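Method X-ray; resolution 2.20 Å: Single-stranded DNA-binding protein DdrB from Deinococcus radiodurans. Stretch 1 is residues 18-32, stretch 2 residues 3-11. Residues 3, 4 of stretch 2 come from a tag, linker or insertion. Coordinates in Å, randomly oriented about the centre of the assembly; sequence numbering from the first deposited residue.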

ATOM      1  N   VAL E  18     -10.438  30.353 -15.261  1.00 11.60           N
ATOM      2  CA  VAL E  18     -10.811  31.712 -15.644  1.00 10.24           C
ATOM      3  C   VAL E  18     -11.098  32.580 -14.422  1.00 14.74           C
ATOM      4  O   VAL E  18     -11.850  32.186 -13.516  1.00 23.02           O
ATOM      5  CB  VAL E  18     -12.065  31.674 -16.527  1.00 10.07           C
ATOM      6  CG1 VAL E  18     -12.557  33.099 -16.827  1.00 16.10           C
ATOM      7  CG2 VAL E  18     -11.739  30.939 -17.813  1.00 10.15           C
ATOM      8  N   THR E  19     -10.496  33.761 -14.389  1.00 11.16           N
ATOM      9  CA  THR E  19     -10.693  34.669 -13.265  1.00 12.50           C
ATOM     10  C   THR E  19     -11.667  35.768 -13.680  1.00 15.42           C
ATOM     11  O   THR E  19     -11.526  36.341 -14.758  1.00 13.65           O
ATOM     12  CB  THR E  19      -9.354  35.270 -12.809  1.00 17.96           C
ATOM     13  OG1 THR E  19      -8.522  34.221 -12.306  1.00 24.82           O
ATOM     14  CG2 THR E  19      -9.552  36.326 -11.711  1.00 20.44           C
ATOM     15  N   VAL E  20     -12.660  36.040 -12.830  1.00 16.98           N
ATOM     16  CA  VAL E  20     -13.665  37.068 -13.096  1.00 18.55           C
ATOM     17  C   VAL E  20     -13.545  38.235 -12.110  1.00 23.03           C
ATOM     18  O   VAL E  20     -13.318  38.027 -10.906  1.00 17.92           O
ATOM     19  CB  VAL E  20     -15.086  36.463 -13.010  1.00 25.49           C
ATOM     20  CG1 VAL E  20     -16.153  37.554 -13.063  1.00 22.63           C
ATOM     21  CG2 VAL E  20     -15.297  35.453 -14.118  1.00 26.30           C
ATOM     22  N   ASN E  21     -13.696  39.463 -12.609  1.00 25.02           N
ATOM     23  CA  ASN E  21     -13.716  40.638 -11.737  1.00 31.99           C
ATOM     24  C   ASN E  21     -15.115  40.926 -11.189  1.00 27.56           C
ATOM     25  O   ASN E  21     -16.101  40.825 -11.918  1.00 32.63           O
ATOM     26  CB  ASN E  21     -13.173  41.861 -12.473  1.00 36.56           C
ATOM     27  CG  ASN E  21     -11.704  41.728 -12.812  1.00 42.24           C
ATOM     28  OD1 ASN E  21     -10.896  41.281 -11.996  1.00 43.12           O
ATOM     29  ND2 ASN E  21     -11.350  42.112 -14.024  1.00 51.18           N
ATOM     30  N   VAL E  22     -15.189  41.258  -9.903  1.00 22.33           N
ATOM     31  CA  VAL E  22     -16.449  41.597  -9.236  1.00 29.82           C
ATOM     32  C   VAL E  22     -16.346  43.031  -8.698  1.00 38.26           C
ATOM     33  O   VAL E  22     -15.385  43.367  -7.997  1.00 34.39           O
ATOM     34  CB  VAL E  22     -16.737  40.641  -8.054  1.00 37.58           C
ATOM     35  CG1 VAL E  22     -18.153  40.844  -7.524  1.00 34.63           C
ATOM     36  CG2 VAL E  22     -16.545  39.194  -8.480  1.00 43.00           C
ATOM     37  N   GLU E  23     -17.323  43.872  -9.033  1.00 40.12           N
ATOM     38  CA  GLU E  23     -17.261  45.302  -8.705  1.00 40.50           C
ATOM     39  C   GLU E  23     -17.370  45.560  -7.208  1.00 36.55           C
ATOM     40  O   GLU E  23     -16.594  46.322  -6.637  1.00 36.87           O
ATOM     41  CB  GLU E  23     -18.359  46.066  -9.442  1.00 45.18           C
ATOM     42  N   HIS E  24     -18.335  44.917  -6.571  1.00 39.88           N
ATOM     43  CA  HIS E  24     -18.482  45.059  -5.133  1.00 44.69           C
ATOM     44  C   HIS E  24     -18.687  43.718  -4.447  1.00 46.15           C
ATOM     45  O   HIS E  24     -19.367  42.832  -4.967  1.00 53.30           O
ATOM     46  CB  HIS E  24     -19.637  46.013  -4.793  1.00 49.67           C
ATOM     47  N   GLU E  25     -18.070  43.600  -3.279  1.00 45.71           N
ATOM     48  CA  GLU E  25     -18.241  42.495  -2.344  1.00 48.26           C
ATOM     49  C   GLU E  25     -19.691  42.013  -2.203  1.00 50.11           C
ATOM     50  O   GLU E  25     -19.953  40.810  -2.126  1.00 47.82           O
ATOM     51  CB  GLU E  25     -17.721  42.979  -0.990  1.00 57.58           C
ATOM     52  CG  GLU E  25     -17.710  41.985   0.149  1.00 65.19           C
ATOM     53  CD  GLU E  25     -16.929  42.530   1.330  1.00 74.28           C
ATOM     54  OE1 GLU E  25     -15.866  43.139   1.094  1.00 78.85           O
ATOM     55  OE2 GLU E  25     -17.378  42.374   2.485  1.00 77.09           O
ATOM     56  N   SER E  26     -20.630  42.953  -2.157  1.00 47.31           N
ATOM     57  CA  SER E  26     -22.045  42.617  -2.017  1.00 42.93           C
ATOM     58  C   SER E  26     -22.566  41.800  -3.200  1.00 39.34           C
ATOM     59  O   SER E  26     -23.539  41.063  -3.061  1.00 39.00           O
ATOM     60  CB  SER E  26     -22.885  43.887  -1.866  1.00 36.06           C
ATOM     61  OG  SER E  26     -22.837  44.663  -3.055  1.00 36.68           O
ATOM     62  N   ARG E  27     -21.915  41.933  -4.355  1.00 37.95           N
ATOM     63  CA  ARG E  27     -22.346  41.257  -5.582  1.00 39.90           C
ATOM     64  C   ARG E  27     -21.743  39.855  -5.766  1.00 36.87           C
ATOM     65  O   ARG E  27     -22.002  39.185  -6.775  1.00 34.35           O
ATOM     66  CB  ARG E  27     -22.007  42.128  -6.799  1.00 42.74           C
ATOM     67  N   LEU E  28     -20.950  39.408  -4.795  1.00 32.89           N
ATOM     68  CA  LEU E  28     -20.206  38.152  -4.933  1.00 29.77           C
ATOM     69  C   LEU E  28     -21.105  36.943  -5.224  1.00 26.12           C
ATOM     70  O   LEU E  28     -20.901  36.233  -6.207  1.00 24.10           O
ATOM     71  CB  LEU E  28     -19.346  37.894  -3.686  1.00 22.97           C
ATOM     72  CG  LEU E  28     -18.498  36.626  -3.760  1.00 27.60           C
ATOM     73  CD1 LEU E  28     -17.638  36.640  -5.019  1.00 27.26           C
ATOM     74  CD2 LEU E  28     -17.640  36.457  -2.513  1.00 30.36           C
ATOM     75  N   LEU E  29     -22.099  36.718  -4.376  1.00 24.85           N
ATOM     76  CA  LEU E  29     -22.983  35.561  -4.538  1.00 31.92           C
ATOM     77  C   LEU E  29     -23.778  35.601  -5.852  1.00 29.87           C
ATOM     78  O   LEU E  29     -24.056  34.557  -6.449  1.00 36.62           O
ATOM     79  CB  LEU E  29     -23.916  35.417  -3.327  1.00 35.82           C
ATOM     80  CG  LEU E  29     -23.540  34.384  -2.255  1.00 36.19           C
ATOM     81  CD1 LEU E  29     -22.039  34.320  -2.015  1.00 39.62           C
ATOM     82  CD2 LEU E  29     -24.259  34.684  -0.955  1.00 34.08           C
ATOM     83  N   ASP E  30     -24.116  36.797  -6.321  1.00 28.51           N
ATOM     84  CA  ASP E  30     -24.832  36.916  -7.591  1.00 26.50           C
ATOM     85  C   ASP E  30     -23.956  36.544  -8.794  1.00 22.26           C
ATOM     86  O   ASP E  30     -24.417  35.888  -9.729  1.00 18.34           O
ATOM     87  CB  ASP E  30     -25.431  38.315  -7.751  1.00 34.85           C
ATOM     88  CG  ASP E  30     -26.577  38.567  -6.784  1.00 46.38           C
ATOM     89  OD1 ASP E  30     -27.231  37.579  -6.365  1.00 48.27           O
ATOM     90  OD2 ASP E  30     -26.820  39.745  -6.443  1.00 50.83           O
ATOM     91  N   VAL E  31     -22.693  36.954  -8.762  1.00 20.06           N
ATOM     92  CA  VAL E  31     -21.739  36.517  -9.769  1.00 24.89           C
ATOM     93  C   VAL E  31     -21.613  34.995  -9.738  1.00 27.69           C
ATOM     94  O   VAL E  31     -21.633  34.348 -10.787  1.00 21.74           O
ATOM     95  CB  VAL E  31     -20.371  37.190  -9.555  1.00 21.66           C
ATOM     96  CG1 VAL E  31     -19.329  36.613 -10.498  1.00 16.65           C
ATOM     97  CG2 VAL E  31     -20.517  38.709  -9.739  1.00 20.03           C
ATOM     98  N   GLN E  32     -21.513  34.423  -8.536  1.00 25.36           N
ATOM     99  CA  GLN E  32     -21.427  32.963  -8.405  1.00 29.90           C
ATOM    100  C   GLN E  32     -22.644  32.267  -8.994  1.00 26.80           C
ATOM    101  O   GLN E  32     -22.506  31.270  -9.706  1.00 20.41           O
ATOM    102  CB  GLN E  32     -21.243  32.536  -6.948  1.00 29.13           C
ATOM    103  CG  GLN E  32     -19.793  32.383  -6.521  1.00 28.18           C
ATOM    104  CD  GLN E  32     -19.676  32.036  -5.053  1.00 27.36           C
ATOM    105  OE1 GLN E  32     -19.948  30.902  -4.644  1.00 30.38           O
ATOM    106  NE2 GLN E  32     -19.289  33.015  -4.248  1.00 24.43           N
TER
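Stretch 2 (3-11) FTMLQIEFI

Stretch 2 lies on stretch 1 as an antiparallel β-strand, with its apolar face turned to the 3-10 segment and helix that follow in stretch 1. F3 and T4 come from the tag; T4 and M5 form an irregular lead-in; residues 6-11 are extended and pair with strand 18-22, the two axes meeting at 151° between their N-to-C directions and approaching to 4.5 Å. The register runs V22 with L6, N21 with Q7, V20 with I8, T19 with E9 and V18 with F10. CA-CA distances alternate accordingly: 5.0 Å for V22-L6, 5.2 Å for V20-I8 and 5.3 Å for V18-F10, the hydrogen-bonded pairs, but 4.6 Å for N21-Q7 and 4.2 Å for T19-E9, the non-hydrogen-bonded ones.

Each hydrogen-bonded pair exchanges two backbone bonds, so that the amides and carbonyls of all six residues are satisfied across the interface. L6 N donates to V22 O at 2.9 Å, and V22 N returns the bond to L6 O at 2.8 Å. In the middle pair, I8 N to V20 O and V20 N to I8 O both measure 2.8 Å, the latter nearly straight at 174°. F10 N reaches V18 O at 2.7 Å, and V18 N closes the last ring to F10 O at 3.0 Å. Several of these carbonyls also receive a CA-H...O contact: Q7 CA lies 3.2 Å from V20 O, M5 CA 3.3 Å from V22 O, T19 CA 3.4 Å from I8 O and E9 CA 3.6 Å from V18 O. The 3.4 Å approaches of L6 O to V22 O and of F10 O to V18 O bring two acceptors together and are not bonds.

T19, N21, Q7 and E9 share the more polar face of the sheet. There Q7 NE2 gives N21 OD1 a weak hydrogen bond, 3.4 Å long and bent to 131°; the same amide nitrogen is also bonded elsewhere in the structure. T19 CG2 packs 3.5 Å from Q7 NE2. The side chain of E9 is modelled only to CB, which lies 4.2 Å from T19 OG1.

The other face carries V18, V20, V22, L6, I8 and F10, all buried. V22 CG2 meets I8 CG2 at 3.7 Å, and V20 CG2 meets F10 CD2 at 3.7 Å, at the edge of the ring. Helix 28-32 runs beside this face, its axis 10.4 Å from that of strand 6-11 and inclined by 27°, a separation filled by side chains: L28 CD2 sits 4.2 Å from L6 CD2, V31 CG1 4.3 Å from both I8 CG2 and F10 CZ, and Q32 CG 3.6 Å from I8 CD1. The helix is held by its own backbone bonds, V31 N to R27 O at 3.1 Å and Q32 N to L28 O at 3.0 Å, and adds no hydrogen bond to the strand. Altogether the two stretches bury 805 Å².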

ATOM      1  N   PHE E   3     -10.221  48.708  -5.071  1.00 63.08           N
ATOM      2  CA  PHE E   3      -9.988  48.160  -3.737  1.00 55.40           C
ATOM      3  C   PHE E   3     -11.283  47.630  -3.135  1.00 54.67           C
ATOM      4  O   PHE E   3     -11.264  46.827  -2.200  1.00 59.37           O
ATOM      5  CB  PHE E   3      -9.354  49.210  -2.818  1.00 52.21           C
ATOM      6  N   THR E   4     -12.410  48.084  -3.670  1.00 52.00           N
ATOM      7  CA  THR E   4     -13.697  47.522  -3.287  1.00 48.58           C
ATOM      8  C   THR E   4     -13.885  46.231  -4.077  1.00 46.60           C
ATOM      9  O   THR E   4     -14.700  45.372  -3.718  1.00 46.45           O
ATOM     10  CB  THR E   4     -14.861  48.498  -3.595  1.00 42.22           C
ATOM     11  N   MET E   5     -13.104  46.103  -5.147  1.00 36.60           N
ATOM     12  CA  MET E   5     -13.261  45.013  -6.105  1.00 37.79           C
ATOM     13  C   MET E   5     -12.673  43.685  -5.627  1.00 31.34           C
ATOM     14  O   MET E   5     -11.731  43.649  -4.839  1.00 39.60           O
ATOM     15  CB  MET E   5     -12.636  45.396  -7.450  1.00 37.42           C
ATOM     16  N   LEU E   6     -13.250  42.596  -6.113  1.00 24.69           N
ATOM     17  CA  LEU E   6     -12.746  41.258  -5.825  1.00 26.21           C
ATOM     18  C   LEU E   6     -12.515  40.554  -7.152  1.00 23.51           C
ATOM     19  O   LEU E   6     -12.994  41.015  -8.191  1.00 23.47           O
ATOM     20  CB  LEU E   6     -13.750  40.455  -4.985  1.00 23.56           C
ATOM     21  CG  LEU E   6     -13.948  40.682  -3.481  1.00 38.31           C
ATOM     22  CD1 LEU E   6     -14.298  42.107  -3.149  1.00 48.09           C
ATOM     23  CD2 LEU E   6     -15.047  39.781  -2.967  1.00 43.93           C
ATOM     24  N   GLN E   7     -11.769  39.452  -7.108  1.00 17.80           N
ATOM     25  CA  GLN E   7     -11.646  38.544  -8.234  1.00 20.21           C
ATOM     26  C   GLN E   7     -12.065  37.159  -7.770  1.00 21.22           C
ATOM     27  O   GLN E   7     -11.810  36.765  -6.634  1.00 21.02           O
ATOM     28  CB  GLN E   7     -10.205  38.485  -8.746  1.00 15.81           C
ATOM     29  CG  GLN E   7      -9.715  39.748  -9.437  1.00 29.51           C
ATOM     30  CD  GLN E   7      -8.293  39.580  -9.949  1.00 51.66           C
ATOM     31  OE1 GLN E   7      -7.340  39.529  -9.167  1.00 59.83           O
ATOM     32  NE2 GLN E   7      -8.147  39.471 -11.268  1.00 54.62           N
ATOM     33  N   ILE E   8     -12.730  36.422  -8.637  1.00 14.23           N
ATOM     34  CA  ILE E   8     -13.078  35.061  -8.284  1.00 13.54           C
ATOM     35  C   ILE E   8     -12.590  34.149  -9.390  1.00 13.11           C
ATOM     36  O   ILE E   8     -12.729  34.467 -10.572  1.00 15.64           O
ATOM     37  CB  ILE E   8     -14.590  34.893  -7.955  1.00 18.08           C
ATOM     38  CG1 ILE E   8     -14.989  33.419  -7.960  1.00 16.50           C
ATOM     39  CG2 ILE E   8     -15.471  35.665  -8.925  1.00 13.81           C
ATOM     40  CD1 ILE E   8     -16.436  33.199  -7.524  1.00 16.81           C
ATOM     41  N   GLU E   9     -11.963  33.043  -8.999  1.00 12.65           N
ATOM     42  CA  GLU E   9     -11.430  32.099  -9.964  1.00 16.69           C
ATOM     43  C   GLU E   9     -12.409  30.964 -10.149  1.00 15.51           C
ATOM     44  O   GLU E   9     -12.827  30.323  -9.180  1.00 17.27           O
ATOM     45  CB  GLU E   9     -10.071  31.544  -9.498  1.00 14.28           C
ATOM     46  N   PHE E  10     -12.782  30.722 -11.398  1.00 15.48           N
ATOM     47  CA  PHE E  10     -13.686  29.632 -11.722  1.00 18.40           C
ATOM     48  C   PHE E  10     -12.958  28.573 -12.527  1.00 20.33           C
ATOM     49  O   PHE E  10     -11.939  28.844 -13.171  1.00 13.85           O
ATOM     50  CB  PHE E  10     -14.850  30.117 -12.592  1.00 15.64           C
ATOM     51  CG  PHE E  10     -15.840  30.999 -11.881  1.00 19.21           C
ATOM     52  CD1 PHE E  10     -16.787  30.455 -11.025  1.00 14.79           C
ATOM     53  CD2 PHE E  10     -15.856  32.364 -12.112  1.00 17.08           C
ATOM     54  CE1 PHE E  10     -17.712  31.257 -10.393  1.00 12.96           C
ATOM     55  CE2 PHE E  10     -16.786  33.174 -11.491  1.00 18.94           C
ATOM     56  CZ  PHE E  10     -17.716  32.619 -10.627  1.00 14.68           C
ATOM     57  N   ILE E  11     -13.509  27.369 -12.488  1.00 12.45           N
ATOM     58  CA  ILE E  11     -13.200  26.344 -13.451  1.00 10.67           C
ATOM     59  C   ILE E  11     -14.462  26.250 -14.302  1.00 22.13           C
ATOM     60  O   ILE E  11     -15.549  25.986 -13.782  1.00 19.73           O
ATOM     61  CB  ILE E  11     -12.948  24.998 -12.775  1.00 12.84           C
ATOM     62  CG1 ILE E  11     -11.736  25.081 -11.843  1.00 17.59           C
ATOM     63  CG2 ILE E  11     -12.728  23.918 -13.830  1.00 10.21           C
ATOM     64  CD1 ILE E  11     -10.417  25.374 -12.566  1.00 19.23           C
TER